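Side-chain contacts in tyrosine--tRNA ligase (Archaeoglobus fulgidus, PDB 2CYB), which probably catalyses the ATP-dependent attachment of tyrosine to tRNA(Tyr), by way of a tyrosyl-adenylate intermediate, and works as a homodimer: residues Ile266-Asp271 with Gly276-Ala281; His258-Phe263 with Ala281-Leu286; Leu134-Arg139 with His184-Glu189. All coordinates share one frame; numbering follows the deposited sequence.

Interaction 1 (Ile266-Asp271 with Gly276-Ala281); sequences IVVERD and GDVEYA
Two torsions bring Arg270 and Val278 together: the arginine chain bends at its third torsion (chi3 -64°), and Val278 holds CG1 between its own backbone N and carbonyl carbon (chi1 57°). In this arrangement that methyl lies over one face of the Arg270 guanidinium, 3.6 Å above its plane and displaced toward the rim. At the edge of the same group, both NE and NH2 donate to a single acceptor, the Gly276 carbonyl oxygen. The Arg270 NE to Gly276 O bond is the shorter at 2.8 Å, whereas the NH2 bond is more bent. Since the oxygen lies almost in the guanidinium plane, this side-on grip restrains rotation of the group; NH1 has a further, weak bond to Gln294 O.

The segments form a beta hairpin, with Ile266-Tyr280 and Val268-Val278 as antiparallel hydrogen-bonded pairs and Val267-Glu279 as the non-hydrogen-bonded pair between them. Val268 N meets Val278 O at 2.7 Å, with the donor nearly on the extension of the C=O bond. Beyond the strands a side chain takes the place of a backbone acceptor: Asp277 OD1 accepts from Arg270 N at 2.9 Å, on the anti side of the carboxylate and 17° out of its plane. Closer to the turn, Gly276 N donates to Asp271 O.

On the face carrying Ile266, Val268, Val278 and Tyr280, side chains meet at van der Waals distance. Val268 CB touches Val278 CG1 at 3.8 Å, and Val268 CG2 meets the edge of the Tyr280 ring, in its plane, 3.9 Å from CE1. Tyr280 OH is hydrogen-bonded to Asp289 OD2, fixing the far end of the ring against helix 283-292. Ile266 and Val268 also touch helix 297-319, through Tyr307 and Ala303 respectively.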
loop_
_atom_site.group_PDB
_atom_site.type_symbol
_atom_site.label_atom_id
_atom_site.label_comp_id
_atom_site.label_asym_id
_atom_site.label_seq_id
_atom_site.Cartn_x
_atom_site.Cartn_y
_atom_site.Cartn_z
ATOM N N ILE A 266 3.601 3.739 -47.965
ATOM C CA ILE A 266 4.146 2.392 -48.029
ATOM C C ILE A 266 3.988 1.838 -49.439
ATOM O O ILE A 266 2.889 1.824 -50.001
ATOM C CB ILE A 266 3.460 1.461 -47.010
ATOM C CG1 ILE A 266 4.030 0.044 -47.136
ATOM C CG2 ILE A 266 1.953 1.477 -47.219
ATOM C CD1 ILE A 266 3.498 -0.926 -46.092
ATOM N N VAL A 267 5.106 1.416 -50.014
ATOM C CA VAL A 267 5.107 0.849 -51.348
ATOM C C VAL A 267 4.927 -0.659 -51.218
ATOM O O VAL A 267 5.677 -1.328 -50.507
ATOM C CB VAL A 267 6.439 1.138 -52.072
ATOM C CG1 VAL A 267 6.457 0.459 -53.433
ATOM C CG2 VAL A 267 6.628 2.636 -52.231
ATOM N N VAL A 268 3.917 -1.188 -51.892
ATOM C CA VAL A 268 3.652 -2.614 -51.863
ATOM C C VAL A 268 4.045 -3.180 -53.222
ATOM O O VAL A 268 3.292 -3.070 -54.192
ATOM C CB VAL A 268 2.165 -2.887 -51.603
ATOM C CG1 VAL A 268 1.894 -4.378 -51.597
ATOM C CG2 VAL A 268 1.758 -2.268 -50.276
ATOM N N GLU A 269 5.233 -3.766 -53.301
ATOM C CA GLU A 269 5.688 -4.342 -54.560
ATOM C C GLU A 269 4.859 -5.591 -54.831
ATOM O O GLU A 269 4.586 -6.378 -53.914
ATOM C CB GLU A 269 7.175 -4.701 -54.481
ATOM C CG GLU A 269 8.052 -3.575 -53.962
ATOM C CD GLU A 269 9.535 -3.820 -54.189
ATOM O OE1 GLU A 269 9.978 -4.984 -54.096
ATOM O OE2 GLU A 269 10.264 -2.839 -54.449
ATOM N N ARG A 270 4.445 -5.769 -56.081
ATOM C CA ARG A 270 3.640 -6.926 -56.454
ATOM C C ARG A 270 3.965 -7.359 -57.870
ATOM O O ARG A 270 4.426 -6.557 -58.673
ATOM C CB ARG A 270 2.147 -6.599 -56.411
ATOM C CG ARG A 270 1.598 -6.164 -55.073
ATOM C CD ARG A 270 0.087 -5.984 -55.154
ATOM N NE ARG A 270 -0.292 -4.913 -56.075
ATOM C CZ ARG A 270 -1.536 -4.473 -56.239
ATOM N NH1 ARG A 270 -2.531 -5.010 -55.544
ATOM N NH2 ARG A 270 -1.785 -3.484 -57.089
ATOM N N ASP A 271 3.715 -8.626 -58.177
ATOM C CA ASP A 271 3.946 -9.108 -59.533
ATOM C C ASP A 271 2.900 -8.419 -60.396
ATOM O O ASP A 271 1.839 -8.020 -59.900
ATOM C CB ASP A 271 3.752 -10.625 -59.624
ATOM C CG ASP A 271 4.821 -11.396 -58.892
ATOM O OD1 ASP A 271 5.956 -10.885 -58.776
ATOM O OD2 ASP A 271 4.532 -12.529 -58.448
ATOM N N GLY A 276 0.760 -5.220 -59.944
ATOM C CA GLY A 276 1.971 -4.427 -60.050
ATOM C C GLY A 276 2.197 -3.603 -58.794
ATOM O O GLY A 276 1.325 -3.521 -57.932
ATOM N N ASP A 277 3.367 -2.986 -58.686
ATOM C CA ASP A 277 3.684 -2.178 -57.517
ATOM C C ASP A 277 2.653 -1.075 -57.325
ATOM O O ASP A 277 2.225 -0.427 -58.281
ATOM C CB ASP A 277 5.083 -1.566 -57.652
ATOM C CG ASP A 277 6.158 -2.614 -57.862
ATOM O OD1 ASP A 277 5.878 -3.811 -57.628
ATOM O OD2 ASP A 277 7.284 -2.246 -58.253
ATOM N N VAL A 278 2.240 -0.880 -56.080
ATOM C CA VAL A 278 1.269 0.152 -55.758
ATOM C C VAL A 278 1.768 0.874 -54.518
ATOM O O VAL A 278 2.413 0.272 -53.657
ATOM C CB VAL A 278 -0.124 -0.458 -55.485
ATOM C CG1 VAL A 278 -0.038 -1.482 -54.356
ATOM C CG2 VAL A 278 -1.113 0.644 -55.147
ATOM N N GLU A 279 1.483 2.169 -54.439
ATOM C CA GLU A 279 1.909 2.966 -53.298
ATOM C C GLU A 279 0.699 3.554 -52.584
ATOM O O GLU A 279 -0.253 4.019 -53.220
ATOM C CB GLU A 279 2.838 4.091 -53.760
ATOM C CG GLU A 279 3.406 4.941 -52.633
ATOM C CD GLU A 279 4.296 6.063 -53.145
ATOM O OE1 GLU A 279 3.787 6.936 -53.880
ATOM O OE2 GLU A 279 5.501 6.074 -52.813
ATOM N N TYR A 280 0.729 3.521 -51.256
ATOM C CA TYR A 280 -0.363 4.074 -50.472
ATOM C C TYR A 280 0.158 5.227 -49.637
ATOM O O TYR A 280 1.112 5.072 -48.870
ATOM C CB TYR A 280 -0.979 3.002 -49.578
ATOM C CG TYR A 280 -1.600 1.875 -50.366
ATOM C CD1 TYR A 280 -0.901 0.690 -50.599
ATOM C CD2 TYR A 280 -2.886 1.999 -50.894
ATOM C CE1 TYR A 280 -1.464 -0.347 -51.339
ATOM C CE2 TYR A 280 -3.462 0.969 -51.636
ATOM C CZ TYR A 280 -2.743 -0.201 -51.854
ATOM O OH TYR A 280 -3.301 -1.221 -52.587
ATOM N N ALA A 281 -0.471 6.386 -49.801
ATOM C CA ALA A 281 -0.071 7.587 -49.082
ATOM C C ALA A 281 -0.841 7.775 -47.783
ATOM O O ALA A 281 -0.530 8.669 -46.999
ATOM C CB ALA A 281 -0.252 8.809 -49.982
HETATM O O HOH W 1 -0.294 -1.123 -58.800
#

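Interaction 2 (His258-Phe263 with Ala281-Leu286)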
loop_
_atom_site.group_PDB
_atom_site.type_symbol
_atom_site.label_atom_id
_atom_site.label_comp_id
_atom_site.label_asym_id
_atom_site.label_seq_id
_atom_site.Cartn_x
_atom_site.Cartn_y
_atom_site.Cartn_z
ATOM N N HIS A 258 2.548 1.897 -37.083
ATOM C CA HIS A 258 3.999 2.046 -37.135
ATOM C C HIS A 258 4.596 2.515 -38.456
ATOM O O HIS A 258 5.406 3.440 -38.486
ATOM C CB HIS A 258 4.674 0.725 -36.732
ATOM C CG HIS A 258 4.196 0.178 -35.420
ATOM N ND1 HIS A 258 3.118 -0.674 -35.316
ATOM C CD2 HIS A 258 4.619 0.405 -34.154
ATOM C CE1 HIS A 258 2.895 -0.948 -34.042
ATOM N NE2 HIS A 258 3.791 -0.304 -33.316
ATOM N N ILE A 259 4.201 1.877 -39.550
ATOM C CA ILE A 259 4.775 2.216 -40.842
ATOM C C ILE A 259 4.358 3.557 -41.437
ATOM O O ILE A 259 5.212 4.398 -41.715
ATOM C CB ILE A 259 4.505 1.088 -41.853
ATOM C CG1 ILE A 259 4.997 -0.244 -41.261
ATOM C CG2 ILE A 259 5.242 1.372 -43.161
ATOM C CD1 ILE A 259 4.520 -1.480 -42.012
ATOM N N LEU A 260 3.062 3.766 -41.637
ATOM C CA LEU A 260 2.611 5.028 -42.216
ATOM C C LEU A 260 3.025 6.256 -41.397
ATOM O O LEU A 260 3.476 7.254 -41.962
ATOM C CB LEU A 260 1.096 4.996 -42.436
ATOM C CG LEU A 260 0.715 4.140 -43.651
ATOM C CD1 LEU A 260 -0.770 3.845 -43.639
ATOM C CD2 LEU A 260 1.126 4.867 -44.933
ATOM N N PRO A 261 2.881 6.205 -40.061
ATOM C CA PRO A 261 3.279 7.372 -39.261
ATOM C C PRO A 261 4.769 7.675 -39.369
ATOM O O PRO A 261 5.183 8.829 -39.305
ATOM C CB PRO A 261 2.876 6.969 -37.844
ATOM C CG PRO A 261 1.627 6.167 -38.085
ATOM C CD PRO A 261 2.050 5.285 -39.262
ATOM N N ARG A 262 5.574 6.633 -39.544
ATOM C CA ARG A 262 7.014 6.807 -39.634
ATOM C C ARG A 262 7.547 7.036 -41.040
ATOM O O ARG A 262 8.482 7.813 -41.227
ATOM C CB ARG A 262 7.717 5.604 -39.001
ATOM C CG ARG A 262 7.592 5.590 -37.495
ATOM C CD ARG A 262 8.053 4.290 -36.876
ATOM N NE ARG A 262 8.198 4.443 -35.433
ATOM C CZ ARG A 262 9.088 5.250 -34.862
ATOM N NH1 ARG A 262 9.913 5.971 -35.613
ATOM N NH2 ARG A 262 9.149 5.346 -33.540
ATOM N N PHE A 263 6.959 6.373 -42.032
ATOM C CA PHE A 263 7.439 6.532 -43.402
ATOM C C PHE A 263 6.662 7.498 -44.284
ATOM O O PHE A 263 7.204 8.010 -45.263
ATOM C CB PHE A 263 7.511 5.177 -44.102
ATOM C CG PHE A 263 8.540 4.250 -43.521
ATOM C CD1 PHE A 263 8.230 3.435 -42.435
ATOM C CD2 PHE A 263 9.826 4.201 -44.052
ATOM C CE1 PHE A 263 9.188 2.582 -41.883
ATOM C CE2 PHE A 263 10.795 3.349 -43.506
ATOM C CZ PHE A 263 10.470 2.540 -42.419
ATOM N N ALA A 281 -0.471 6.386 -49.801
ATOM C CA ALA A 281 -0.071 7.587 -49.082
ATOM C C ALA A 281 -0.841 7.775 -47.783
ATOM O O ALA A 281 -0.530 8.669 -46.999
ATOM C CB ALA A 281 -0.252 8.809 -49.982
ATOM N N SER A 282 -1.852 6.947 -47.556
ATOM C CA SER A 282 -2.636 7.044 -46.331
ATOM C C SER A 282 -3.173 5.669 -45.981
ATOM O O SER A 282 -3.284 4.801 -46.846
ATOM C CB SER A 282 -3.804 8.017 -46.508
ATOM O OG SER A 282 -4.819 7.437 -47.307
ATOM N N PHE A 283 -3.513 5.470 -44.715
ATOM C CA PHE A 283 -4.030 4.184 -44.291
ATOM C C PHE A 283 -5.419 3.952 -44.847
ATOM O O PHE A 283 -5.775 2.829 -45.191
ATOM C CB PHE A 283 -4.072 4.081 -42.760
ATOM C CG PHE A 283 -4.690 2.807 -42.273
ATOM C CD1 PHE A 283 -6.015 2.775 -41.861
ATOM C CD2 PHE A 283 -3.968 1.619 -42.301
ATOM C CE1 PHE A 283 -6.618 1.575 -41.488
ATOM C CE2 PHE A 283 -4.565 0.415 -41.930
ATOM C CZ PHE A 283 -5.892 0.396 -41.523
ATOM N N GLU A 284 -6.210 5.014 -44.939
ATOM C CA GLU A 284 -7.558 4.863 -45.458
ATOM C C GLU A 284 -7.533 4.339 -46.896
ATOM O O GLU A 284 -8.408 3.578 -47.294
ATOM C CB GLU A 284 -8.308 6.194 -45.392
ATOM C CG GLU A 284 -9.818 6.044 -45.510
ATOM C CD GLU A 284 -10.382 5.010 -44.541
ATOM O OE1 GLU A 284 -10.156 3.800 -44.759
ATOM O OE2 GLU A 284 -11.046 5.406 -43.558
ATOM N N GLU A 285 -6.526 4.741 -47.664
ATOM C CA GLU A 285 -6.393 4.286 -49.050
ATOM C C GLU A 285 -6.044 2.798 -49.051
ATOM O O GLU A 285 -6.604 2.009 -49.812
ATOM C CB GLU A 285 -5.278 5.057 -49.766
ATOM C CG GLU A 285 -5.549 6.540 -49.975
ATOM C CD GLU A 285 -4.350 7.276 -50.553
ATOM O OE1 GLU A 285 -4.449 8.503 -50.759
ATOM O OE2 GLU A 285 -3.308 6.628 -50.801
ATOM N N LEU A 286 -5.104 2.430 -48.186
ATOM C CA LEU A 286 -4.660 1.048 -48.059
ATOM C C LEU A 286 -5.830 0.195 -47.588
ATOM O O LEU A 286 -6.149 -0.825 -48.195
ATOM C CB LEU A 286 -3.500 0.975 -47.058
ATOM C CG LEU A 286 -2.734 -0.336 -46.852
ATOM C CD1 LEU A 286 -1.544 -0.081 -45.943
ATOM C CD2 LEU A 286 -3.633 -1.388 -46.246
#
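Ser282 O accepts from two backbone donors, Leu286 N at 3.3 Å and, weakly, Glu285 N, while the carbonyl carbon that bears it packs against Leu260 CD1 at 3.8 Å. The serine hydroxyl adds a capping bond: Ser282 OG accepts from Glu285 N at 3.2 Å. Glu285 answers with its carboxylate, OE2 taking the N-H of Ala281 at 3.0 Å from above the carboxylate plane.

Ser282 is thus the N-cap of helix 283-292, and the contact sets this first turn against the end of helix 250-263, the two helices being joined in sequence by a beta hairpin. Within helix 250-263 the kink falls at Pro261, whose ring nitrogen has no hydrogen to give to the preceding turn.

Across the contact, Leu260 reaches over with one methyl. Its CD1 lies near the Phe283 backbone, 3.3 Å from CA, and beside CB at 3.4 Å. These separations are short for carbon atoms, so the exact placing of the methyl is doubtful. With Phe283 CG opposite the backbone N (chi1 176°), the ring is carried away from Leu260 and turns its edge to Leu260 CD1, and Phe283 CD2, the nearest ring atom, is 4.1 Å from that methyl. The phenyl group packs instead on Lys256, one turn before Leu260 in helix 250-263, and Leu286 reaches Leu252 and Ala255 of the same helix.

Interaction 3 (Leu134-Arg139 with His184-Glu189); sequences LNRARR and HMLARE
Arg136 makes this contact in two unlike ways, against a buried leucine and against an exposed glutamate. On the closely packed side, Leu186 CD1 sits over one face of the guanidinium, 3.9 Å above its plane and toward the rim, and the same methyl is 4.1 Å from Arg136 CG. The two side chains run past each other in opposite directions, the arginine turning at its second torsion (chi2 77°). Arg136 NH1 comes close to the backbone of helix 181-190, 3.7 Å from Leu186 CA.

The looser side belongs to Glu189, whose extended chain presents its carboxylate to the guanidinium. Arg136 NH2 and Glu189 OE2 form a salt bridge at 3.1 Å, but its hydrogen bond is weak, bent to 135°, and the two planes are 36° apart. An alanine in place of Arg136 would remove the whole guanidinium, which would probably leave the Glu189 carboxylate without this cationic mate and one side of Leu186 less covered.

The segment axes approach to 10.8 Å, and Arg136 spans most of the gap. Helix 181-190 belongs to the Rossmann-type catalytic core, and Leu186 lies about 8 Å, side chain to side chain, from the tyrosine-binding Gln162; helix 134-140 packs on the second subunit, Ala137 against Val153 there. Weak geometry and an exposed carboxylate suggest an electrostatic link probably screened by solvent, with Leu186 adding van der Waals contact.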
loop_
_atom_site.group_PDB
_atom_site.type_symbol
_atom_site.label_atom_id
_atom_site.label_comp_id
_atom_site.label_asym_id
_atom_site.label_seq_id
_atom_site.Cartn_x
_atom_site.Cartn_y
_atom_site.Cartn_z
ATOM N N LEU A 134 -10.303 0.443 -1.460
ATOM C CA LEU A 134 -9.581 -0.714 -1.969
ATOM C C LEU A 134 -10.275 -1.172 -3.263
ATOM O O LEU A 134 -9.632 -1.556 -4.228
ATOM C CB LEU A 134 -9.603 -1.848 -0.941
ATOM C CG LEU A 134 -9.003 -3.177 -1.412
ATOM C CD1 LEU A 134 -7.554 -2.965 -1.879
ATOM C CD2 LEU A 134 -9.065 -4.194 -0.279
ATOM N N ASN A 135 -11.603 -1.113 -3.263
ATOM C CA ASN A 135 -12.389 -1.516 -4.420
ATOM C C ASN A 135 -11.988 -0.761 -5.694
ATOM O O ASN A 135 -11.745 -1.370 -6.739
ATOM C CB ASN A 135 -13.872 -1.278 -4.135
ATOM C CG ASN A 135 -14.767 -1.798 -5.235
ATOM O OD1 ASN A 135 -15.926 -1.401 -5.342
ATOM N ND2 ASN A 135 -14.241 -2.701 -6.054
ATOM N N ARG A 136 -11.921 0.561 -5.603
ATOM C CA ARG A 136 -11.562 1.388 -6.746
ATOM C C ARG A 136 -10.141 1.069 -7.215
ATOM O O ARG A 136 -9.875 0.972 -8.413
ATOM C CB ARG A 136 -11.678 2.869 -6.368
ATOM C CG ARG A 136 -11.457 3.863 -7.511
ATOM C CD ARG A 136 -12.673 3.954 -8.431
ATOM N NE ARG A 136 -12.509 4.950 -9.493
ATOM C CZ ARG A 136 -12.385 6.261 -9.295
ATOM N NH1 ARG A 136 -12.242 7.077 -10.332
ATOM N NH2 ARG A 136 -12.405 6.763 -8.066
ATOM N N ALA A 137 -9.228 0.898 -6.263
ATOM C CA ALA A 137 -7.846 0.589 -6.597
ATOM C C ALA A 137 -7.730 -0.770 -7.278
ATOM O O ALA A 137 -7.056 -0.916 -8.303
ATOM C CB ALA A 137 -6.998 0.610 -5.336
ATOM N N ARG A 138 -8.389 -1.768 -6.702
ATOM C CA ARG A 138 -8.345 -3.112 -7.251
ATOM C C ARG A 138 -8.911 -3.130 -8.671
ATOM O O ARG A 138 -8.333 -3.743 -9.570
ATOM C CB ARG A 138 -9.141 -4.064 -6.361
ATOM C CG ARG A 138 -8.901 -5.533 -6.651
ATOM C CD ARG A 138 -9.841 -6.396 -5.824
ATOM N NE ARG A 138 -9.389 -7.782 -5.701
ATOM C CZ ARG A 138 -9.021 -8.552 -6.721
ATOM N NH1 ARG A 138 -9.038 -8.082 -7.961
ATOM N NH2 ARG A 138 -8.656 -9.807 -6.499
ATOM N N ARG A 139 -10.039 -2.459 -8.876
ATOM C CA ARG A 139 -10.643 -2.431 -10.204
ATOM C C ARG A 139 -9.780 -1.704 -11.235
ATOM O O ARG A 139 -9.757 -2.085 -12.407
ATOM C CB ARG A 139 -12.051 -1.813 -10.149
ATOM C CG ARG A 139 -13.064 -2.718 -9.455
ATOM C CD ARG A 139 -14.510 -2.228 -9.569
ATOM N NE ARG A 139 -14.928 -1.397 -8.440
ATOM C CZ ARG A 139 -14.853 -0.070 -8.409
ATOM N NH1 ARG A 139 -15.258 0.591 -7.331
ATOM N NH2 ARG A 139 -14.389 0.602 -9.456
ATOM N N HIS A 184 -6.100 6.345 -14.860
ATOM C CA HIS A 184 -6.147 7.754 -15.209
ATOM C C HIS A 184 -7.400 8.431 -14.669
ATOM O O HIS A 184 -7.353 9.596 -14.278
ATOM C CB HIS A 184 -6.044 7.942 -16.725
ATOM C CG HIS A 184 -4.662 7.739 -17.258
ATOM N ND1 HIS A 184 -4.377 7.726 -18.606
ATOM C CD2 HIS A 184 -3.481 7.559 -16.619
ATOM C CE1 HIS A 184 -3.077 7.544 -18.775
ATOM N NE2 HIS A 184 -2.511 7.440 -17.585
ATOM N N MET A 185 -8.526 7.725 -14.634
ATOM C CA MET A 185 -9.727 8.358 -14.093
ATOM C C MET A 185 -9.542 8.569 -12.592
ATOM O O MET A 185 -9.978 9.583 -12.034
ATOM C CB MET A 185 -10.969 7.509 -14.361
ATOM C CG MET A 185 -11.322 7.381 -15.843
ATOM S SD MET A 185 -11.493 8.984 -16.690
ATOM C CE MET A 185 -9.873 9.133 -17.467
ATOM N N LEU A 186 -8.894 7.611 -11.937
ATOM C CA LEU A 186 -8.643 7.729 -10.508
ATOM C C LEU A 186 -7.778 8.970 -10.268
ATOM O O LEU A 186 -7.994 9.713 -9.313
ATOM C CB LEU A 186 -7.935 6.466 -9.997
ATOM C CG LEU A 186 -7.388 6.430 -8.564
ATOM C CD1 LEU A 186 -8.491 6.720 -7.568
ATOM C CD2 LEU A 186 -6.790 5.059 -8.295
ATOM N N ALA A 187 -6.801 9.193 -11.143
ATOM C CA ALA A 187 -5.924 10.352 -11.025
ATOM C C ALA A 187 -6.739 11.638 -11.172
ATOM O O ALA A 187 -6.632 12.554 -10.349
ATOM C CB ALA A 187 -4.836 10.300 -12.095
ATOM N N ARG A 188 -7.563 11.699 -12.215
ATOM C CA ARG A 188 -8.394 12.879 -12.462
ATOM C C ARG A 188 -9.310 13.202 -11.278
ATOM O O ARG A 188 -9.557 14.368 -10.973
ATOM C CB ARG A 188 -9.254 12.680 -13.726
ATOM C CG ARG A 188 -8.469 12.730 -15.041
ATOM C CD ARG A 188 -9.366 12.421 -16.243
ATOM N NE ARG A 188 -10.463 13.381 -16.413
ATOM C CZ ARG A 188 -10.349 14.571 -17.001
ATOM N NH1 ARG A 188 -9.186 14.979 -17.488
ATOM N NH2 ARG A 188 -11.413 15.354 -17.116
ATOM N N GLU A 189 -9.797 12.169 -10.605
ATOM C CA GLU A 189 -10.701 12.356 -9.480
ATOM C C GLU A 189 -10.009 12.645 -8.143
ATOM O O GLU A 189 -10.484 13.472 -7.362
ATOM C CB GLU A 189 -11.604 11.124 -9.338
ATOM C CG GLU A 189 -12.676 11.243 -8.273
ATOM C CD GLU A 189 -13.572 10.021 -8.208
ATOM O OE1 GLU A 189 -14.190 9.677 -9.236
ATOM O OE2 GLU A 189 -13.662 9.402 -7.126
#

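Interaction 3 comes first in sequence; the segments of interaction 1 then fall between those of interaction 2, with Ala281 common to both. Helix 250-263, strand 266-268, strand 278-280 and helix 283-292 follow one another, so interactions 1 and 2 share one run of chain, two helices joined by a beta hairpin. Their centres are 12 Å apart, and they touch where Tyr280 CD2 meets Leu286 CA at 3.5 Å. Interaction 3 lies on the opposite side of the chain's centre, 47 Å from interaction 1 and 36 Å from interaction 2, centre to centre. It belongs to the tyrosine-binding, dimer-forming end, while the other two lie in the C-terminal part, away from the tyrosine site.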